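Long-range contacts in polyisoprenyl-teichoic acid--peptidoglycan teichoic acid transferase TagV (Bacillus subtilis, PDB 6UF3), which belongs to the LytR-CpsA-Psr family of bacterial cell-envelope proteins and folds as a central mixed beta-sheet flanked by helices: residues G12-Y16 with T93-D97; D26-V31 with Q164-L168; V111-F117 with Y146-R150; I172-A178 with Q208-F214; T221-T225 with V249-L253. The contacts are given in a common frame with arbitrary orientation. Residues are numbered along the deposited sequence.

Interaction 1: G12-Y16 with T93-D97; sequences GIEDY and TVDFD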
# COMPACT_ATOMS: atom_id res chain seq x y z
N GLY A 12 -1.31 -5.27 1.87
CA GLY A 12 -2.60 -5.92 1.73
C GLY A 12 -2.39 -7.40 1.44
O GLY A 12 -1.66 -7.76 0.51
N ILE A 13 -3.04 -8.25 2.25
CA ILE A 13 -2.89 -9.70 2.13
C ILE A 13 -4.27 -10.36 2.19
O ILE A 13 -5.27 -9.74 2.55
CB ILE A 13 -1.98 -10.28 3.23
CG1 ILE A 13 -2.65 -10.13 4.60
CG2 ILE A 13 -0.62 -9.59 3.23
CD1 ILE A 13 -1.87 -10.80 5.70
N GLU A 14 -4.31 -11.63 1.81
CA GLU A 14 -5.52 -12.43 1.96
C GLU A 14 -5.47 -13.25 3.24
O GLU A 14 -6.35 -13.13 4.10
CB GLU A 14 -5.72 -13.35 0.74
CG GLU A 14 -6.94 -14.25 0.86
CD GLU A 14 -7.29 -14.97 -0.43
OE1 GLU A 14 -6.64 -14.71 -1.46
OE2 GLU A 14 -8.22 -15.80 -0.40
N ASP A 15 -4.43 -14.07 3.40
CA ASP A 15 -4.29 -14.96 4.55
C ASP A 15 -3.12 -14.49 5.42
O ASP A 15 -1.98 -14.45 4.95
CB ASP A 15 -4.05 -16.41 4.10
CG ASP A 15 -5.21 -16.97 3.29
OD1 ASP A 15 -6.36 -16.91 3.76
OD2 ASP A 15 -4.95 -17.46 2.17
N TYR A 16 -3.42 -14.16 6.68
CA TYR A 16 -2.36 -14.00 7.66
C TYR A 16 -1.62 -15.31 7.93
O TYR A 16 -0.46 -15.28 8.35
CB TYR A 16 -2.93 -13.46 8.98
CG TYR A 16 -3.11 -11.96 9.04
CD1 TYR A 16 -2.02 -11.10 9.07
CD2 TYR A 16 -4.38 -11.41 9.12
CE1 TYR A 16 -2.20 -9.72 9.13
CE2 TYR A 16 -4.57 -10.04 9.19
CZ TYR A 16 -3.47 -9.20 9.19
OH TYR A 16 -3.67 -7.84 9.26
N THR A 93 -0.67 -3.60 8.11
CA THR A 93 -1.07 -4.80 7.38
C THR A 93 -2.58 -4.95 7.49
O THR A 93 -3.15 -4.75 8.57
CB THR A 93 -0.40 -6.07 7.92
OG1 THR A 93 1.02 -5.88 8.01
CG2 THR A 93 -0.68 -7.26 7.01
N VAL A 94 -3.23 -5.30 6.38
CA VAL A 94 -4.66 -5.55 6.42
C VAL A 94 -4.99 -6.76 5.55
O VAL A 94 -4.44 -6.91 4.45
CB VAL A 94 -5.45 -4.29 6.00
CG1 VAL A 94 -5.40 -4.03 4.49
CG2 VAL A 94 -6.84 -4.36 6.52
N ASP A 95 -5.82 -7.67 6.07
CA ASP A 95 -6.33 -8.78 5.27
C ASP A 95 -7.70 -8.35 4.72
O ASP A 95 -8.10 -7.19 4.86
CB ASP A 95 -6.32 -10.11 6.05
CG ASP A 95 -7.37 -10.20 7.13
OD1 ASP A 95 -7.98 -9.17 7.48
OD2 ASP A 95 -7.56 -11.34 7.64
N PHE A 96 -8.38 -9.26 4.03
CA PHE A 96 -9.63 -8.89 3.35
C PHE A 96 -10.68 -8.44 4.35
O PHE A 96 -11.36 -7.42 4.14
CB PHE A 96 -10.17 -10.06 2.53
CG PHE A 96 -9.39 -10.36 1.28
CD1 PHE A 96 -8.31 -9.59 0.91
CD2 PHE A 96 -9.74 -11.44 0.48
CE1 PHE A 96 -7.59 -9.88 -0.24
CE2 PHE A 96 -9.03 -11.74 -0.67
CZ PHE A 96 -7.95 -10.95 -1.03
N ASP A 97 -10.86 -9.20 5.43
CA ASP A 97 -11.88 -8.85 6.42
C ASP A 97 -11.55 -7.53 7.09
O ASP A 97 -12.42 -6.67 7.28
CB ASP A 97 -12.02 -9.97 7.45
CG ASP A 97 -13.15 -9.71 8.43
OD1 ASP A 97 -12.86 -9.27 9.57
OD2 ASP A 97 -14.32 -9.94 8.06
O HOH W 1 -6.25 -7.17 9.17
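Two neighbouring parallel strands, 6-13 and 90-94, run side by side into this contact. Gly12 and Val94 form the bridge (CA-CA 5.1 Å), Ile13 N donates to Val94 O at 2.9 Å with an N-H...O angle of 167°, and Asp95 CA sits 3.1 Å from Ile13 O as a CA-H...O contact. Past the bridge, side chains take over. Tyr16, with chi1 in m, folds back so that its CE1 lies 3.6 Å from Thr93 CG2 and its CE2 3.5 Å from Asp95 CG. Its OH and Asp95 N (2.7 and 3.2 Å) both donate to water 1. Asp95, in p, is the N-cap of helix 96-105, its OD1 accepting from Gly98 N. Glu14, extended in t,t, lays its CB over the Phe96 ring, 4.0 Å from the centroid and 23° off the normal; Phe96, in m, also touches helix 140-148. The chemistry implies a strand-to-helix junction held by backbone and water-mediated polar bonds, with the CB and CG methylenes of Glu14 over one Phe96 face.

Interaction 2: D26-V31 with Q164-L168; sequences DSLIVV and QKQIL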
# COMPACT_ATOMS: atom_id res chain seq x y z
N ASP A 26 -0.62 -9.16 -1.54
CA ASP A 26 -1.23 -8.75 -2.80
C ASP A 26 -0.98 -7.28 -3.10
O ASP A 26 -0.93 -6.91 -4.28
CB ASP A 26 -2.74 -9.01 -2.77
CG ASP A 26 -3.07 -10.49 -2.66
OD1 ASP A 26 -3.73 -10.87 -1.67
OD2 ASP A 26 -2.66 -11.26 -3.55
N SER A 27 -0.81 -6.46 -2.08
CA SER A 27 -0.68 -5.02 -2.26
C SER A 27 0.50 -4.54 -1.43
O SER A 27 0.61 -4.89 -0.26
CB SER A 27 -1.97 -4.31 -1.86
OG SER A 27 -1.86 -2.90 -2.05
N LEU A 28 1.38 -3.74 -2.05
CA LEU A 28 2.53 -3.16 -1.36
C LEU A 28 2.63 -1.69 -1.76
O LEU A 28 2.97 -1.40 -2.90
CB LEU A 28 3.83 -3.86 -1.74
CG LEU A 28 4.02 -5.30 -1.25
CD1 LEU A 28 5.31 -5.82 -1.84
CD2 LEU A 28 4.04 -5.41 0.25
N ILE A 29 2.37 -0.79 -0.81
CA ILE A 29 2.44 0.64 -1.09
C ILE A 29 3.29 1.31 -0.02
O ILE A 29 3.02 1.16 1.17
CB ILE A 29 1.05 1.28 -1.14
CG1 ILE A 29 0.19 0.62 -2.22
CG2 ILE A 29 1.19 2.78 -1.43
CD1 ILE A 29 -1.29 0.95 -2.14
N VAL A 30 4.28 2.08 -0.45
CA VAL A 30 5.14 2.84 0.45
C VAL A 30 4.74 4.31 0.37
O VAL A 30 4.59 4.85 -0.73
CB VAL A 30 6.62 2.66 0.09
CG1 VAL A 30 7.50 3.62 0.86
CG2 VAL A 30 7.03 1.21 0.38
N VAL A 31 4.57 4.94 1.53
CA VAL A 31 4.35 6.39 1.61
C VAL A 31 5.48 6.97 2.44
O VAL A 31 5.80 6.44 3.51
CB VAL A 31 2.98 6.72 2.23
CG1 VAL A 31 2.83 8.23 2.44
CG2 VAL A 31 1.86 6.18 1.36
N GLN A 164 -5.69 0.22 -6.14
CA GLN A 164 -5.24 0.23 -4.75
C GLN A 164 -4.76 1.62 -4.34
O GLN A 164 -5.09 2.11 -3.25
CB GLN A 164 -4.14 -0.82 -4.55
CG GLN A 164 -4.64 -2.25 -4.62
CD GLN A 164 -3.55 -3.25 -4.96
OE1 GLN A 164 -2.35 -2.95 -4.87
NE2 GLN A 164 -3.95 -4.44 -5.38
N LYS A 165 -3.96 2.26 -5.19
CA LYS A 165 -3.50 3.60 -4.85
C LYS A 165 -4.68 4.57 -4.81
O LYS A 165 -4.71 5.48 -3.98
CB LYS A 165 -2.44 4.07 -5.84
CG LYS A 165 -1.05 3.52 -5.51
CD LYS A 165 0.02 4.11 -6.41
CE LYS A 165 -0.08 3.54 -7.82
NZ LYS A 165 0.93 4.15 -8.75
N GLN A 166 -5.66 4.38 -5.69
CA GLN A 166 -6.88 5.19 -5.63
C GLN A 166 -7.59 5.07 -4.28
O GLN A 166 -8.06 6.07 -3.71
CB GLN A 166 -7.83 4.76 -6.75
CG GLN A 166 -8.35 5.87 -7.62
CD GLN A 166 -9.27 5.34 -8.70
OE1 GLN A 166 -9.34 4.13 -8.94
NE2 GLN A 166 -9.98 6.24 -9.36
N ILE A 167 -7.70 3.85 -3.76
CA ILE A 167 -8.33 3.63 -2.46
C ILE A 167 -7.54 4.35 -1.37
O ILE A 167 -8.11 5.03 -0.50
CB ILE A 167 -8.46 2.13 -2.18
CG1 ILE A 167 -9.53 1.52 -3.08
CG2 ILE A 167 -8.76 1.84 -0.69
CD1 ILE A 167 -9.35 0.03 -3.30
N LEU A 168 -6.21 4.18 -1.37
CA LEU A 168 -5.41 4.82 -0.33
C LEU A 168 -5.49 6.34 -0.42
O LEU A 168 -5.55 7.02 0.61
CB LEU A 168 -3.96 4.35 -0.41
CG LEU A 168 -2.99 4.86 0.65
CD1 LEU A 168 -3.47 4.54 2.06
CD2 LEU A 168 -1.60 4.23 0.39
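Helix-on-sheet packing in the alpha/beta core of this LytR-CpsA-Psr domain brings helix 158-177 against one face of strand 25-34, an inner strand of the central mixed sheet; the centre of the contact lies about 3 Å from the centre of the chain. The short axes of 27-31 and 164-168 approach to 10.1 Å, a spacing usual for a helix lying on a sheet, and cross at -49°. Strand alternation decides the contact: the CA-to-CB bonds of Ser27, Ile29 and Val31 point toward the helix, whereas Leu28 and Val30 point away and meet helix 72-84, so helices sandwich the sheet. From the helix, Gln164 and Leu168, one turn apart and joined by Leu168 N to Gln164 O at 3.0 Å, supply the matching surface. Ile29 CD1 lies 4.1 Å from Gln164 CB and 4.2 Å from Lys165 CG, and Val31 CG2 stands 4.1 Å from Leu168 CD2. Asp26 and Ser27 both face Gly12 in a classic beta bulge. Ser27 OG and Gln164 OE1 are 2.9 Å apart, at most a weak hydrogen bond, since the Ser27 hydroxyl proton has another acceptor within reach. The apolar part closes tightest where Ile29 CG2 meets Leu168 CD2 at 3.6 Å.

Interaction 3: V111-F117 with Y146-R150; sequences VDVPFDF and YARMR
Segment 111-117 leaves strand 109-113 at Val113, turns at Pro114 (phi/psi -78/-32) and runs extended through Phe115 to Phe117. Helix 140-148 ends after Arg148, and Met149 (-58/138) leaves helical geometry. CA atoms pair Val113 with Tyr146 at 8.9 Å and Phe117 with Met149 at 9.0 Å. The Tyr146 ring (chi1 t) wedges into a hollow lined by Val111, Val113, Pro114 and Phe117: Val111 CG2 lies over one face, 4.1 Å from CZ; Val113 CG2 is 4.0 Å from CE1; Pro114 CD meets the ring edge, 3.3 Å from OH. This is aromatic packing of a helix end against the two-stranded antiparallel sheet 109-113/134-138, and Tyr146 OH hydrogen-bonds Gln166 of helix 158-177. Phe117 (p) sets its edge toward Tyr146, CZ to CD1 3.7 Å. Met149 (chi1 t, chi2 -91°, chi3 m) sets CE over its face (CH-pi, 3.5 Å from the centroid, 3° off the normal), and SD, 4.7 Å from the centroid and oblique, adds a Met-aromatic contact, while Phe115 (chi1 p) brings CZ to 3.6 Å from Met149 CE.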
# COMPACT_ATOMS: atom_id res chain seq x y z
N VAL A 111 -14.46 6.88 -5.06
CA VAL A 111 -13.47 6.63 -6.09
C VAL A 111 -14.04 6.97 -7.46
O VAL A 111 -15.26 6.93 -7.68
CB VAL A 111 -12.95 5.17 -6.11
CG1 VAL A 111 -12.20 4.82 -4.82
CG2 VAL A 111 -14.09 4.19 -6.37
N ASP A 112 -13.15 7.29 -8.38
CA ASP A 112 -13.50 7.57 -9.77
C ASP A 112 -13.28 6.29 -10.58
O ASP A 112 -12.15 5.96 -10.95
CB ASP A 112 -12.67 8.73 -10.32
CG ASP A 112 -13.24 9.31 -11.60
OD1 ASP A 112 -14.29 8.81 -12.06
OD2 ASP A 112 -12.64 10.26 -12.14
N VAL A 113 -14.37 5.56 -10.82
CA VAL A 113 -14.33 4.28 -11.54
C VAL A 113 -13.93 4.53 -13.00
O VAL A 113 -14.52 5.39 -13.67
CB VAL A 113 -15.70 3.59 -11.46
CG1 VAL A 113 -15.72 2.32 -12.28
CG2 VAL A 113 -16.05 3.30 -10.01
N PRO A 114 -12.95 3.79 -13.54
CA PRO A 114 -12.47 4.07 -14.90
C PRO A 114 -13.38 3.55 -16.00
O PRO A 114 -13.46 4.16 -17.07
CB PRO A 114 -11.10 3.38 -14.93
CG PRO A 114 -11.25 2.25 -13.99
CD PRO A 114 -12.15 2.74 -12.88
N PHE A 115 -14.06 2.43 -15.76
CA PHE A 115 -14.93 1.84 -16.77
C PHE A 115 -15.92 0.91 -16.08
O PHE A 115 -15.71 0.49 -14.94
CB PHE A 115 -14.13 1.08 -17.83
CG PHE A 115 -13.18 0.07 -17.25
CD1 PHE A 115 -13.62 -1.21 -16.95
CD2 PHE A 115 -11.86 0.41 -16.99
CE1 PHE A 115 -12.75 -2.14 -16.41
CE2 PHE A 115 -10.99 -0.52 -16.44
CZ PHE A 115 -11.44 -1.79 -16.15
N ASP A 116 -16.99 0.59 -16.79
CA ASP A 116 -18.02 -0.28 -16.25
C ASP A 116 -17.51 -1.71 -16.15
O ASP A 116 -16.89 -2.23 -17.09
CB ASP A 116 -19.27 -0.23 -17.12
CG ASP A 116 -20.02 1.08 -16.99
OD1 ASP A 116 -19.38 2.15 -17.13
OD2 ASP A 116 -21.25 1.05 -16.76
N PHE A 117 -17.77 -2.36 -15.02
CA PHE A 117 -17.40 -3.76 -14.85
C PHE A 117 -18.10 -4.32 -13.63
O PHE A 117 -18.41 -3.59 -12.69
CB PHE A 117 -15.88 -3.94 -14.72
CG PHE A 117 -15.31 -3.50 -13.40
CD1 PHE A 117 -14.94 -2.18 -13.20
CD2 PHE A 117 -15.14 -4.40 -12.36
CE1 PHE A 117 -14.41 -1.77 -11.99
CE2 PHE A 117 -14.61 -4.00 -11.15
CZ PHE A 117 -14.25 -2.68 -10.96
N TYR A 146 -13.55 -4.00 -5.85
CA TYR A 146 -12.87 -3.03 -6.69
C TYR A 146 -11.36 -3.25 -6.67
O TYR A 146 -10.71 -3.21 -7.72
CB TYR A 146 -13.22 -1.62 -6.21
CG TYR A 146 -12.78 -0.49 -7.11
CD1 TYR A 146 -13.44 -0.23 -8.30
CD2 TYR A 146 -11.71 0.33 -6.76
CE1 TYR A 146 -13.05 0.81 -9.12
CE2 TYR A 146 -11.30 1.37 -7.58
CZ TYR A 146 -11.98 1.61 -8.75
OH TYR A 146 -11.60 2.63 -9.58
N ALA A 147 -10.79 -3.48 -5.48
CA ALA A 147 -9.35 -3.67 -5.36
C ALA A 147 -8.89 -4.98 -5.97
O ALA A 147 -7.76 -5.07 -6.45
CB ALA A 147 -8.93 -3.63 -3.89
N ARG A 148 -9.76 -5.99 -5.98
CA ARG A 148 -9.35 -7.33 -6.40
C ARG A 148 -9.53 -7.60 -7.89
O ARG A 148 -8.94 -8.55 -8.40
CB ARG A 148 -10.13 -8.39 -5.62
CG ARG A 148 -9.76 -8.49 -4.15
CD ARG A 148 -10.66 -9.47 -3.41
NE ARG A 148 -10.37 -10.86 -3.76
CZ ARG A 148 -11.21 -11.87 -3.54
NH1 ARG A 148 -12.40 -11.63 -2.99
NH2 ARG A 148 -10.87 -13.10 -3.88
N MET A 149 -10.33 -6.79 -8.59
CA MET A 149 -10.65 -7.08 -9.98
C MET A 149 -9.39 -7.19 -10.83
O MET A 149 -8.46 -6.39 -10.68
CB MET A 149 -11.58 -6.01 -10.55
CG MET A 149 -12.08 -6.32 -11.95
SD MET A 149 -11.02 -5.67 -13.26
CE MET A 149 -11.50 -3.94 -13.22
N ARG A 150 -9.38 -8.18 -11.72
CA ARG A 150 -8.24 -8.43 -12.61
C ARG A 150 -8.77 -8.80 -13.98
O ARG A 150 -9.54 -9.75 -14.12
CB ARG A 150 -7.35 -9.56 -12.06

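Interaction 4: I172-A178 with Q208-F214; sequences IDRMSSA and QQIYSGF
Gln208 swings its side chain (chi1 t, chi2 m) across the C-terminal end of helix 158-177, where NE2 donates to Met175 O at 2.8 Å (172°) and more weakly to Ala178 O at 3.1 Å (125°). This is a junction of two helix ends: the first helix runs through Ser177, with Ala178 (-69/156) leaving helical geometry, and the second, 201-210, gives way at Tyr211 (-95/18) to a type II beta turn from Tyr211 to Phe214. The turn is closed by Phe214 N to Tyr211 O at 2.9 Å, with Ser212 at -59/126 and Gly213 at 88/-5, a positive phi at which a CB would clash with the carbonyl oxygen of Ser212. The CA atoms come closest at Ser176 and Ser212, 4.7 Å apart. Here Gly213 N, inside the turn, donates to Ser176 O at 3.0 Å and 178°, satisfying a further carbonyl near the helix end. Ser176 (m) turns its OG back to Ile172 O at 2.9 Å. Apolar contacts flank these bonds: Met175 (chi1 92°) carries CE to 4.2 Å from Tyr211 CB, and Phe214 (chi1 t) points its ring edge at Ile172 CG2, 4.2 Å from its CD2. Ile172 and Phe214 also touch strand 39-44, which places the junction beside the central sheet. Ser176 CB comes within 3.3 Å of Phe214 O.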
# COMPACT_ATOMS: atom_id res chain seq x y z
N ILE A 172 -6.71 8.94 2.48
CA ILE A 172 -5.94 10.12 2.86
C ILE A 172 -6.79 11.38 2.76
O ILE A 172 -6.75 12.25 3.63
CB ILE A 172 -4.67 10.23 1.99
CG1 ILE A 172 -3.70 9.10 2.33
CG2 ILE A 172 -4.01 11.60 2.17
CD1 ILE A 172 -2.56 8.94 1.35
N ASP A 173 -7.57 11.50 1.69
CA ASP A 173 -8.41 12.68 1.51
C ASP A 173 -9.48 12.75 2.59
O ASP A 173 -9.76 13.83 3.12
CB ASP A 173 -9.05 12.67 0.12
CG ASP A 173 -8.05 13.01 -0.96
OD1 ASP A 173 -7.07 13.68 -0.62
OD2 ASP A 173 -8.24 12.61 -2.13
N ARG A 174 -10.06 11.60 2.94
CA ARG A 174 -11.07 11.59 4.00
C ARG A 174 -10.47 12.05 5.32
O ARG A 174 -11.03 12.92 6.00
CB ARG A 174 -11.68 10.20 4.13
CG ARG A 174 -12.53 10.09 5.37
CD ARG A 174 -13.86 10.78 5.12
NE ARG A 174 -14.59 10.06 4.09
CZ ARG A 174 -15.23 8.92 4.30
NH1 ARG A 174 -15.87 8.31 3.31
NH2 ARG A 174 -15.24 8.40 5.52
N MET A 175 -9.33 11.48 5.70
CA MET A 175 -8.71 11.90 6.96
C MET A 175 -8.28 13.36 6.90
O MET A 175 -8.44 14.08 7.89
CB MET A 175 -7.54 10.98 7.32
CG MET A 175 -6.17 11.44 6.83
SD MET A 175 -4.76 10.65 7.65
CE MET A 175 -3.50 11.89 7.42
N SER A 176 -7.77 13.83 5.76
CA SER A 176 -7.27 15.19 5.69
C SER A 176 -8.40 16.20 5.76
O SER A 176 -8.18 17.32 6.25
CB SER A 176 -6.47 15.40 4.40
OG SER A 176 -5.31 14.60 4.40
N SER A 177 -9.58 15.85 5.28
CA SER A 177 -10.68 16.80 5.25
C SER A 177 -11.51 16.80 6.53
O SER A 177 -12.31 17.72 6.73
CB SER A 177 -11.58 16.54 4.04
OG SER A 177 -12.18 15.26 4.12
N ALA A 178 -11.33 15.81 7.40
CA ALA A 178 -12.06 15.76 8.66
C ALA A 178 -11.60 16.88 9.59
O ALA A 178 -10.48 17.40 9.49
CB ALA A 178 -11.87 14.40 9.34
N GLN A 208 -3.05 13.27 11.43
CA GLN A 208 -4.25 13.90 10.89
C GLN A 208 -4.22 15.40 11.12
O GLN A 208 -4.60 16.18 10.24
CB GLN A 208 -5.50 13.29 11.53
CG GLN A 208 -6.80 13.63 10.81
CD GLN A 208 -7.28 15.05 11.08
OE1 GLN A 208 -6.99 15.63 12.13
NE2 GLN A 208 -8.02 15.63 10.13
N GLN A 209 -3.78 15.82 12.31
CA GLN A 209 -3.73 17.26 12.57
C GLN A 209 -2.70 17.95 11.68
O GLN A 209 -2.95 19.05 11.19
CB GLN A 209 -3.43 17.51 14.05
CG GLN A 209 -3.62 18.96 14.46
CD GLN A 209 -2.40 19.80 14.14
OE1 GLN A 209 -1.28 19.29 14.12
NE2 GLN A 209 -2.61 21.10 13.89
N ILE A 210 -1.55 17.31 11.45
CA ILE A 210 -0.51 17.94 10.65
C ILE A 210 -0.96 18.09 9.21
O ILE A 210 -0.72 19.13 8.57
CB ILE A 210 0.79 17.13 10.75
CG1 ILE A 210 1.40 17.26 12.15
CG2 ILE A 210 1.79 17.58 9.68
CD1 ILE A 210 2.44 16.19 12.45
N TYR A 211 -1.59 17.06 8.66
CA TYR A 211 -2.02 17.06 7.27
C TYR A 211 -3.47 17.52 7.12
O TYR A 211 -4.10 17.24 6.09
CB TYR A 211 -1.80 15.67 6.67
CG TYR A 211 -0.32 15.42 6.44
CD1 TYR A 211 0.30 15.85 5.28
CD2 TYR A 211 0.45 14.77 7.40
CE1 TYR A 211 1.65 15.63 5.07
CE2 TYR A 211 1.82 14.54 7.20
CZ TYR A 211 2.40 14.98 6.02
OH TYR A 211 3.75 14.78 5.78
N SER A 212 -4.02 18.18 8.13
CA SER A 212 -5.35 18.75 7.99
C SER A 212 -5.35 19.74 6.84
O SER A 212 -4.52 20.65 6.79
CB SER A 212 -5.77 19.44 9.29
OG SER A 212 -7.04 20.05 9.13
N GLY A 213 -6.27 19.56 5.90
CA GLY A 213 -6.34 20.40 4.73
C GLY A 213 -5.48 19.94 3.57
O GLY A 213 -5.55 20.54 2.50
N PHE A 214 -4.68 18.90 3.76
CA PHE A 214 -3.93 18.31 2.68
C PHE A 214 -4.89 17.65 1.69
O PHE A 214 -6.09 17.51 1.95
CB PHE A 214 -2.93 17.31 3.27
CG PHE A 214 -1.96 16.71 2.30
CD1 PHE A 214 -0.88 17.43 1.81
CD2 PHE A 214 -2.09 15.37 1.93
CE1 PHE A 214 0.02 16.83 0.93
CE2 PHE A 214 -1.19 14.78 1.06
CZ PHE A 214 -0.13 15.50 0.57

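Interaction 5: T221-T225 with V249-L253; sequences TLSIT and VRKTL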
# COMPACT_ATOMS: atom_id res chain seq x y z
N THR A 221 3.66 11.09 -6.73
CA THR A 221 3.54 9.65 -6.94
C THR A 221 4.66 9.19 -7.86
O THR A 221 4.76 9.63 -9.01
CB THR A 221 2.17 9.25 -7.50
OG1 THR A 221 1.14 9.68 -6.60
CG2 THR A 221 2.08 7.73 -7.63
N LEU A 222 5.51 8.30 -7.34
CA LEU A 222 6.64 7.74 -8.06
C LEU A 222 6.25 6.37 -8.61
O LEU A 222 5.22 5.81 -8.26
CB LEU A 222 7.86 7.62 -7.16
CG LEU A 222 8.23 8.86 -6.35
CD1 LEU A 222 9.52 8.64 -5.58
CD2 LEU A 222 8.36 10.09 -7.23
N SER A 223 7.09 5.85 -9.50
CA SER A 223 6.78 4.61 -10.20
C SER A 223 8.01 3.71 -10.24
O SER A 223 9.12 4.19 -10.47
CB SER A 223 6.32 4.88 -11.64
OG SER A 223 5.13 5.66 -11.64
N ILE A 224 7.79 2.42 -10.06
CA ILE A 224 8.79 1.41 -10.40
C ILE A 224 8.54 1.03 -11.85
O ILE A 224 7.63 0.25 -12.15
CB ILE A 224 8.74 0.19 -9.48
CG1 ILE A 224 8.91 0.60 -8.01
CG2 ILE A 224 9.83 -0.81 -9.89
CD1 ILE A 224 10.27 1.17 -7.67
N THR A 225 9.32 1.59 -12.77
CA THR A 225 9.23 1.18 -14.16
C THR A 225 10.04 -0.10 -14.37
O THR A 225 10.91 -0.46 -13.57
CB THR A 225 9.72 2.29 -15.09
OG1 THR A 225 11.10 2.56 -14.83
CG2 THR A 225 8.91 3.58 -14.87
N VAL A 249 14.39 6.63 -8.10
CA VAL A 249 13.36 6.49 -7.06
C VAL A 249 14.02 6.45 -5.69
O VAL A 249 13.57 7.11 -4.74
CB VAL A 249 12.50 5.24 -7.30
CG1 VAL A 249 11.66 4.93 -6.05
CG2 VAL A 249 11.60 5.43 -8.49
N ARG A 250 15.07 5.64 -5.55
CA ARG A 250 15.81 5.56 -4.30
C ARG A 250 16.28 6.94 -3.86
O ARG A 250 16.06 7.34 -2.71
CB ARG A 250 17.01 4.61 -4.45
CG ARG A 250 16.65 3.15 -4.54
CD ARG A 250 17.89 2.30 -4.83
NE ARG A 250 17.59 0.88 -4.67
CZ ARG A 250 18.42 -0.09 -5.03
NH1 ARG A 250 19.60 0.20 -5.58
NH2 ARG A 250 18.07 -1.35 -4.85
N LYS A 251 16.93 7.68 -4.77
CA LYS A 251 17.47 8.98 -4.40
C LYS A 251 16.35 9.94 -4.01
O LYS A 251 16.50 10.74 -3.08
CB LYS A 251 18.30 9.56 -5.55
CG LYS A 251 19.77 9.20 -5.48
CD LYS A 251 20.60 10.09 -6.40
CE LYS A 251 20.56 9.59 -7.83
NZ LYS A 251 21.32 8.33 -8.01
N THR A 252 15.22 9.86 -4.71
CA THR A 252 14.10 10.76 -4.42
C THR A 252 13.52 10.49 -3.04
O THR A 252 13.27 11.43 -2.27
CB THR A 252 13.03 10.60 -5.50
OG1 THR A 252 13.61 10.92 -6.77
CG2 THR A 252 11.85 11.53 -5.24
N LEU A 253 13.30 9.22 -2.71
CA LEU A 253 12.76 8.87 -1.40
C LEU A 253 13.75 9.19 -0.29
O LEU A 253 13.37 9.69 0.78
CB LEU A 253 12.38 7.39 -1.36
CG LEU A 253 11.24 6.98 -2.29
CD1 LEU A 253 10.94 5.50 -2.19
CD2 LEU A 253 9.98 7.81 -2.01
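Thr221, on strand 220-222, is out of reach of helix 243-257, so the contact begins with Leu222. Its CA-to-CB bond points toward the helix, and with chi1 m and chi2 t its CD1 lies 3.7 Å from both Thr252 CG2 and Leu253 CD2, and 4.3 Å from Val249 CG1. One branch end thus meets three residues spaced i, i+3 and i+4, a single helical turn also marked by Leu253 N to Val249 O at 2.9 Å. The CA-to-CB bond of Ser223 points away, yet its backbone O approaches Val249 CG2 at 3.4 Å. Ile224 (m,m) returns to the interface, with CD1 4.3 Å from Val249 CG1. Thr225 N is hydrogen-bonded to Asn245 OD1 near the start of the same helix. Leu222 pairs through its backbone with Met42, and Leu43 of strand 39-44 touches Ile224, Val249 and Leu253. The geometry is that of a C-terminal helix packed by small apolar contacts on the edge of a mixed sheet, as in layered alpha/beta folds.

Overall arrangement
Interactions 1, 2 and 5 all reach the central six-stranded sheet, while interactions 3 and 4 lie about it on helices and a smaller sheet. Interactions 1 and 2 (centres about 13 Å apart) meet where strands 6-13 and 25-34 pair, and their segments alternate along the chain. The segments of interaction 3 fall between those of interaction 2, about 14 Å between centres, and Gln166 links the two through Asp112 O and Tyr146 OH. Helix 158-177 serves interactions 2 and 4, centres about 18 Å apart. Interaction 5, last in the chain, has its centre about 25 Å from that of interaction 1, across the chain's centre. Distant parts of the sequence are thus tied into one compact alpha/beta body.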